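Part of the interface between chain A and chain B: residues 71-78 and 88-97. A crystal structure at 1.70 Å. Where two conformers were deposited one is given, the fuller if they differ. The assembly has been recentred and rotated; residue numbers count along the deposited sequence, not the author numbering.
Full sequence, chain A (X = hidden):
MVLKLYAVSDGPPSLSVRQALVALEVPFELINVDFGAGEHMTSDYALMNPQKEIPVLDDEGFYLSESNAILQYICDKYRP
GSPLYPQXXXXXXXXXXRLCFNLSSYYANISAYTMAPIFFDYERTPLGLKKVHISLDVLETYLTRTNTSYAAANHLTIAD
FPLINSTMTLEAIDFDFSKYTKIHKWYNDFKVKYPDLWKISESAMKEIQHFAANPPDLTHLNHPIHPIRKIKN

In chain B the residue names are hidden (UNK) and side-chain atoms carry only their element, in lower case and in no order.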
ATOM      1  N   LEU A  71      -4.425  -9.826  -1.873  1.00  4.76           N
ATOM      2  CA  LEU A  71      -4.977  -9.803  -3.225  1.00  5.42           C
ATOM      3  C   LEU A  71      -3.911 -10.154  -4.258  1.00  6.70           C
ATOM      4  O   LEU A  71      -4.140 -10.975  -5.156  1.00  4.99           O
ATOM      5  CB  LEU A  71      -5.568  -8.429  -3.540  1.00  4.29           C
ATOM      6  CG  LEU A  71      -6.848  -8.034  -2.794  1.00  2.69           C
ATOM      7  CD1 LEU A  71      -7.248  -6.599  -3.050  1.00  5.38           C
ATOM      8  CD2 LEU A  71      -7.944  -9.001  -3.224  1.00  6.14           C
ATOM      9  N   GLN A  72      -2.742  -9.524  -4.154  1.00  4.48           N
ATOM     10  CA  GLN A  72      -1.663  -9.802  -5.103  1.00  4.34           C
ATOM     11  C   GLN A  72      -1.209 -11.262  -5.025  1.00  5.80           C
ATOM     12  O   GLN A  72      -0.943 -11.898  -6.057  1.00  6.85           O
ATOM     13  CB  GLN A  72      -0.506  -8.835  -4.838  1.00  4.91           C
ATOM     14  CG  GLN A  72      -0.898  -7.384  -5.180  1.00  5.79           C
ATOM     15  CD  GLN A  72      -0.020  -6.331  -4.524  1.00 12.55           C
ATOM     16  OE1 GLN A  72       0.503  -6.527  -3.428  1.00  6.07           O
ATOM     17  NE2 GLN A  72       0.121  -5.184  -5.189  1.00 11.10           N
ATOM     18  N   TYR A  73      -1.145 -11.814  -3.812  1.00  4.39           N
ATOM     19  CA  TYR A  73      -0.616 -13.162  -3.620  1.00  6.69           C
ATOM     20  C   TYR A  73      -1.549 -14.209  -4.211  1.00  6.45           C
ATOM     21  O   TYR A  73      -1.103 -15.131  -4.900  1.00  7.73           O
ATOM     22  CB  TYR A  73      -0.393 -13.420  -2.134  1.00  4.88           C
ATOM     23  CG  TYR A  73      -0.154 -14.885  -1.781  1.00  7.95           C
ATOM     24  CD1 TYR A  73       1.028 -15.512  -2.140  1.00  8.80           C
ATOM     25  CD2 TYR A  73      -1.121 -15.625  -1.115  1.00 10.96           C
ATOM     26  CE1 TYR A  73       1.260 -16.843  -1.829  1.00  9.31           C
ATOM     27  CE2 TYR A  73      -0.907 -16.968  -0.804  1.00  9.48           C
ATOM     28  CZ  TYR A  73       0.290 -17.561  -1.162  1.00 12.32           C
ATOM     29  OH  TYR A  73       0.534 -18.882  -0.846  1.00 16.31           O
ATOM     30  N   ILE A  74      -2.853 -14.084  -3.959  1.00  7.11           N
ATOM     31  CA  ILE A  74      -3.730 -15.126  -4.464  0.58  6.76           C
ATOM     32  C   ILE A  74      -3.723 -15.142  -5.990  1.00 10.87           C
ATOM     33  O   ILE A  74      -3.790 -16.224  -6.591  1.00 10.19           O
ATOM     34  CB  ILE A  74      -5.146 -14.994  -3.868  0.58  8.30           C
ATOM     35  CG1 ILE A  74      -5.747 -13.634  -4.156  0.58  4.52           C
ATOM     36  CG2 ILE A  74      -5.111 -15.239  -2.362  0.58  7.22           C
ATOM     37  CD1 ILE A  74      -7.081 -13.411  -3.434  0.58  9.47           C
ATOM     38  N   CYS A  75      -3.563 -13.986  -6.640  1.00  7.58           N
ATOM     39  CA  CYS A  75      -3.414 -13.963  -8.093  1.00  8.95           C
ATOM     40  C   CYS A  75      -2.076 -14.551  -8.529  1.00 11.69           C
ATOM     41  O   CYS A  75      -2.030 -15.400  -9.429  1.00  9.93           O
ATOM     42  CB  CYS A  75      -3.557 -12.537  -8.620  1.00  7.22           C
ATOM     43  SG  CYS A  75      -5.184 -11.824  -8.411  1.00  9.33           S
ATOM     44  N   ASP A  76      -0.973 -14.090  -7.916  1.00  8.27           N
ATOM     45  CA  ASP A  76       0.365 -14.573  -8.278  1.00 11.48           C
ATOM     46  C   ASP A  76       0.497 -16.079  -8.076  1.00  9.48           C
ATOM     47  O   ASP A  76       1.095 -16.773  -8.907  1.00 11.60           O
ATOM     48  CB  ASP A  76       1.442 -13.871  -7.446  1.00 10.38           C
ATOM     49  CG  ASP A  76       1.604 -12.383  -7.788  1.00  9.48           C
ATOM     50  OD1 ASP A  76       1.143 -11.942  -8.867  1.00 11.67           O
ATOM     51  OD2 ASP A  76       2.212 -11.668  -6.950  1.00  8.98           O
ATOM     52  N   LYS A  77      -0.033 -16.602  -6.969  1.00 10.38           N
ATOM     53  CA  LYS A  77       0.142 -18.012  -6.633  0.51 11.23           C
ATOM     54  C   LYS A  77      -0.818 -18.904  -7.416  1.00 12.85           C
ATOM     55  O   LYS A  77      -0.414 -19.924  -7.986  1.00 12.23           O
ATOM     56  CB  LYS A  77      -0.048 -18.202  -5.124  0.51 10.98           C
ATOM     57  CG  LYS A  77      -0.029 -19.649  -4.665  0.51 12.70           C
ATOM     58  CD  LYS A  77       1.366 -20.234  -4.744  0.51 14.32           C
ATOM     59  CE  LYS A  77       1.371 -21.698  -4.302  0.51 21.84           C
ATOM     60  NZ  LYS A  77       2.659 -22.381  -4.631  0.51 20.36           N
ATOM     61  N   TYR A  78      -2.101 -18.542  -7.451  1.00 12.44           N
ATOM     62  CA  TYR A  78      -3.089 -19.482  -7.983  1.00  9.87           C
ATOM     63  C   TYR A  78      -3.610 -19.167  -9.374  1.00 14.57           C
ATOM     64  O   TYR A  78      -4.111 -20.082 -10.038  1.00 12.36           O
ATOM     65  CB  TYR A  78      -4.270 -19.609  -7.015  1.00 11.33           C
ATOM     66  CG  TYR A  78      -3.784 -20.230  -5.748  1.00 15.17           C
ATOM     67  CD1 TYR A  78      -3.281 -21.538  -5.745  1.00 13.63           C
ATOM     68  CD2 TYR A  78      -3.747 -19.506  -4.571  1.00 11.81           C
ATOM     69  CE1 TYR A  78      -2.789 -22.100  -4.592  1.00 17.26           C
ATOM     70  CE2 TYR A  78      -3.261 -20.060  -3.419  1.00 11.80           C
ATOM     71  CZ  TYR A  78      -2.788 -21.361  -3.429  1.00 17.11           C
ATOM     72  OH  TYR A  78      -2.295 -21.909  -2.275  1.00 17.61           O
TER
ATOM     73  N   UNK B  88       9.004 -15.545  -7.242  1.00 15.89           N
ATOM     74  CA  UNK B  88       8.299 -16.620  -6.563  1.00 14.25           C
ATOM     75  C   UNK B  88       7.122 -16.028  -5.791  1.00 14.96           C
ATOM     76  O   UNK B  88       7.321 -15.091  -5.006  1.00 14.77           O
ATOM     77  o   UNK B  88       8.397 -18.035  -3.475  1.00 20.34           O
ATOM     78  c   UNK B  88       9.225 -17.347  -5.601  1.00 12.92           C
ATOM     79  c   UNK B  88       8.475 -18.301  -4.700  1.00 17.87           C
ATOM     80  o   UNK B  88       7.944 -19.313  -5.228  1.00 24.87           O
ATOM     81  N   UNK B  89       5.905 -16.552  -5.960  1.00 13.01           N
ATOM     82  CA  UNK B  89       4.734 -15.888  -5.348  1.00 12.47           C
ATOM     83  C   UNK B  89       4.839 -15.687  -3.847  1.00 10.51           C
ATOM     84  O   UNK B  89       4.511 -14.598  -3.360  1.00 10.95           O
ATOM     85  c   UNK B  89       3.579 -16.822  -5.738  1.00 16.70           C
ATOM     86  c   UNK B  89       5.506 -17.644  -6.863  1.00 18.41           C
ATOM     87  c   UNK B  89       4.035 -17.399  -7.063  1.00 14.39           C
ATOM     88  N   UNK B  90       5.267 -16.704  -3.090  1.00 10.15           N
ATOM     89  CA  UNK B  90       5.388 -16.546  -1.641  1.00 12.60           C
ATOM     90  C   UNK B  90       6.456 -15.521  -1.278  1.00 15.64           C
ATOM     91  O   UNK B  90       6.231 -14.646  -0.432  1.00 11.68           O
ATOM     92  c   UNK B  90       5.769 -17.814   0.536  1.00 17.45           C
ATOM     93  c   UNK B  90       6.358 -19.105   2.598  1.00 19.79           C
ATOM     94  c   UNK B  90       5.695 -17.890  -0.981  1.00 16.95           C
ATOM     95  c   UNK B  90       5.942 -19.196   1.141  1.00 22.66           C
ATOM     96  n   UNK B  90       6.499 -20.475   3.170  1.00 28.97           N
ATOM     97  N   UNK B  91       7.639 -15.622  -1.892  1.00 14.38           N
ATOM     98  CA  UNK B  91       8.695 -14.657  -1.592  1.00 12.06           C
ATOM     99  C   UNK B  91       8.273 -13.250  -2.001  1.00  9.79           C
ATOM    100  O   UNK B  91       8.576 -12.269  -1.305  1.00  8.87           O
ATOM    101  o   UNK B  91      10.265 -16.440  -2.104  1.00 21.56           O
ATOM    102  c   UNK B  91       9.992 -15.059  -2.299  1.00 16.32           C
ATOM    103  N   UNK B  92       7.560 -13.141  -3.120  1.00 11.53           N
ATOM    104  CA  UNK B  92       7.077 -11.837  -3.564  0.55 11.33           C
ATOM    105  C   UNK B  92       6.031 -11.282  -2.606  1.00  8.52           C
ATOM    106  O   UNK B  92       5.997 -10.067  -2.349  1.00  7.45           O
ATOM    107  c   UNK B  92       7.464  -9.791  -8.667  0.55  9.24           C
ATOM    108  c   UNK B  92       6.512 -11.942  -4.978  0.55 10.74           C
ATOM    109  c   UNK B  92       5.865 -10.652  -5.481  0.55  9.80           C
ATOM    110  n   UNK B  92       8.715  -9.723  -9.099  0.55 11.01           N
ATOM    111  c   UNK B  92       5.839 -10.610  -7.004  0.55 10.90           C
ATOM    112  n   UNK B  92       7.180 -10.474  -7.567  0.55 10.08           N
ATOM    113  n   UNK B  92       6.504  -9.173  -9.338  0.55  7.97           N
ATOM    114  N   UNK B  93       5.179 -12.155  -2.057  1.00  7.92           N
ATOM    115  CA  UNK B  93       4.164 -11.715  -1.099  1.00  6.25           C
ATOM    116  C   UNK B  93       4.787 -11.125   0.159  1.00  7.35           C
ATOM    117  O   UNK B  93       4.250 -10.167   0.731  1.00  8.19           O
ATOM    118  c   UNK B  93       3.251 -12.873  -0.740  1.00  6.40           C
ATOM    119  N   UNK B  94       5.902 -11.697   0.629  1.00  7.62           N
ATOM    120  CA  UNK B  94       6.565 -11.131   1.805  1.00  7.89           C
ATOM    121  C   UNK B  94       7.046  -9.713   1.505  1.00  7.95           C
ATOM    122  O   UNK B  94       6.874  -8.798   2.324  1.00  6.73           O
ATOM    123  c   UNK B  94       7.205 -13.451   2.618  1.00 13.66           C
ATOM    124  c   UNK B  94       8.322 -14.481   2.792  1.00 15.86           C
ATOM    125  c   UNK B  94       8.382 -11.426   3.546  1.00  8.64           C
ATOM    126  c   UNK B  94       7.719 -12.034   2.287  1.00  9.22           C
ATOM    127  N   UNK B  95       7.634  -9.505   0.320  1.00  9.02           N
ATOM    128  CA  UNK B  95       8.025  -8.156  -0.089  1.00  7.55           C
ATOM    129  C   UNK B  95       6.809  -7.240  -0.151  1.00  7.54           C
ATOM    130  O   UNK B  95       6.822  -6.135   0.411  1.00  7.82           O
ATOM    131  c   UNK B  95      10.091  -8.941  -1.298  1.00  8.80           C
ATOM    132  c   UNK B  95       9.021  -6.725  -1.927  1.00  6.32           C
ATOM    133  c   UNK B  95       8.769  -8.178  -1.438  1.00  8.41           C
ATOM    134  N   UNK B  96       5.749  -7.676  -0.849  1.00  4.84           N
ATOM    135  CA  UNK B  96       4.548  -6.853  -0.966  1.00  6.00           C
ATOM    136  C   UNK B  96       3.977  -6.525   0.399  1.00  5.69           C
ATOM    137  O   UNK B  96       3.547  -5.390   0.638  1.00  4.37           O
ATOM    138  c   UNK B  96       3.490  -7.554  -1.815  1.00  4.39           C
ATOM    139  c   UNK B  96       3.840  -7.579  -3.295  1.00  5.66           C
ATOM    140  n   UNK B  96       3.170  -8.460  -4.031  1.00  6.26           N
ATOM    141  o   UNK B  96       4.704  -6.829  -3.775  1.00  6.52           O
ATOM    142  N   UNK B  97       3.979  -7.500   1.311  1.00  5.89           N
ATOM    143  CA  UNK B  97       3.469  -7.237   2.648  1.00  5.12           C
ATOM    144  C   UNK B  97       4.278  -6.150   3.342  1.00  6.65           C
ATOM    145  O   UNK B  97       3.722  -5.212   3.931  1.00  5.55           O
ATOM    146  n   UNK B  97       2.241  -7.600   6.835  1.00  8.78           N
ATOM    147  c   UNK B  97       1.986  -8.045   5.562  1.00  7.44           C
ATOM    148  n   UNK B  97       4.131  -7.733   5.832  1.00 10.48           N
ATOM    149  c   UNK B  97       3.180  -8.161   4.933  1.00  7.43           C
ATOM    150  c   UNK B  97       3.542  -7.414   6.972  1.00 11.56           C
ATOM    151  c   UNK B  97       3.506  -8.488   3.516  1.00  5.40           C
TER
HETATM  152  O   HOH W   1       2.578 -12.532  -4.294  1.00  7.21           O
HETATM  153  O   HOH W   2       2.770  -8.960  -7.010  1.00  8.93           O

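Position 88 of chain B carries two side-chain carbons, the second bearing two oxygens, and makes no contact with the chain A stretch. A short carboxylate or an amide would fit by shape, but the elements leave the acid: Asp B88. It sits immediately before the helix, with its CA-to-CB bond pointing away from chain A. At position 89 three carbons close a ring onto the backbone N. The ring lies against the chain A backbone, with one of its carbons 3.5 Å from Asp A76 O and its CB 3.7 Å from Lys A77 CA. This is Pro B89, the nearer carbon to Asp A76 being CG, and no other residue of its stretch loses as much surface to chain A.

Position 90 has four carbons in a row ending in nitrogen, an extended chain whose end leads away from chain A. Its contact is made by the backbone, CA lying 4.1 Å from Tyr A73 CE1; this is Lys B90. Position 91 shows one carbon and one oxygen, out of reach of chain A, and is Ser B91. It is tied to the start of its own helix: Asp B88 OD2 accepts from Ser B91 N at 3.0 Å, a capping bond, and from Ser B91 OG at 2.8 Å.

At position 92 three carbons lead to a nitrogen and then to a carbon carrying two more nitrogens. Here it is the aliphatic part that meets chain A, its third carbon lying 3.8 Å from Asp A76 OD2. The residue is Arg B92, that carbon is CD, and the charged guanidinium finds hydrogen bonds outside the two stretches. Position 93 has a single side-chain carbon, which points toward chain A and packs against an aromatic ring, CB lying 3.7 Å from Tyr A73 CD1; it is Ala B93.

Position 94 has four carbons, forked at the first with one arm two carbons long, all out of reach of chain A: Ile B94. Position 95 has one carbon carrying two others, likewise out of reach, giving Val B95. Position 96 has two carbons, the second with one oxygen and one nitrogen. The nitrogen comes within 3.3 Å of Gln A72 OE1, but the angle is too poor for a hydrogen bond. This amide is Asn B96, and the nitrogen is ND2. At position 97 one carbon bears a five-membered ring of three carbons and two nitrogens, which makes no contact with this part of chain A; it is His B97.

The two helices run nearly antiparallel, at 166°, with their axes 9.2 Å apart at closest approach. The backbones come close at two places: the CA atoms of Tyr A73 and Ala B93 are 5.6 Å apart, those of Lys A77 and Pro B89 5.2 Å. No direct hydrogen bond crosses between the stretches. Instead Asp A76 OD2 accepts from two waters, each at 2.8 Å; one also donates to Pro B89 O at 3.0 Å, and the other accepts from Asn B96 ND2 at 3.0 Å. Nonpolar packing thus combines with water bridges centred on one carboxylate oxygen.

Chain B 88-97: DPKSRAIVNH
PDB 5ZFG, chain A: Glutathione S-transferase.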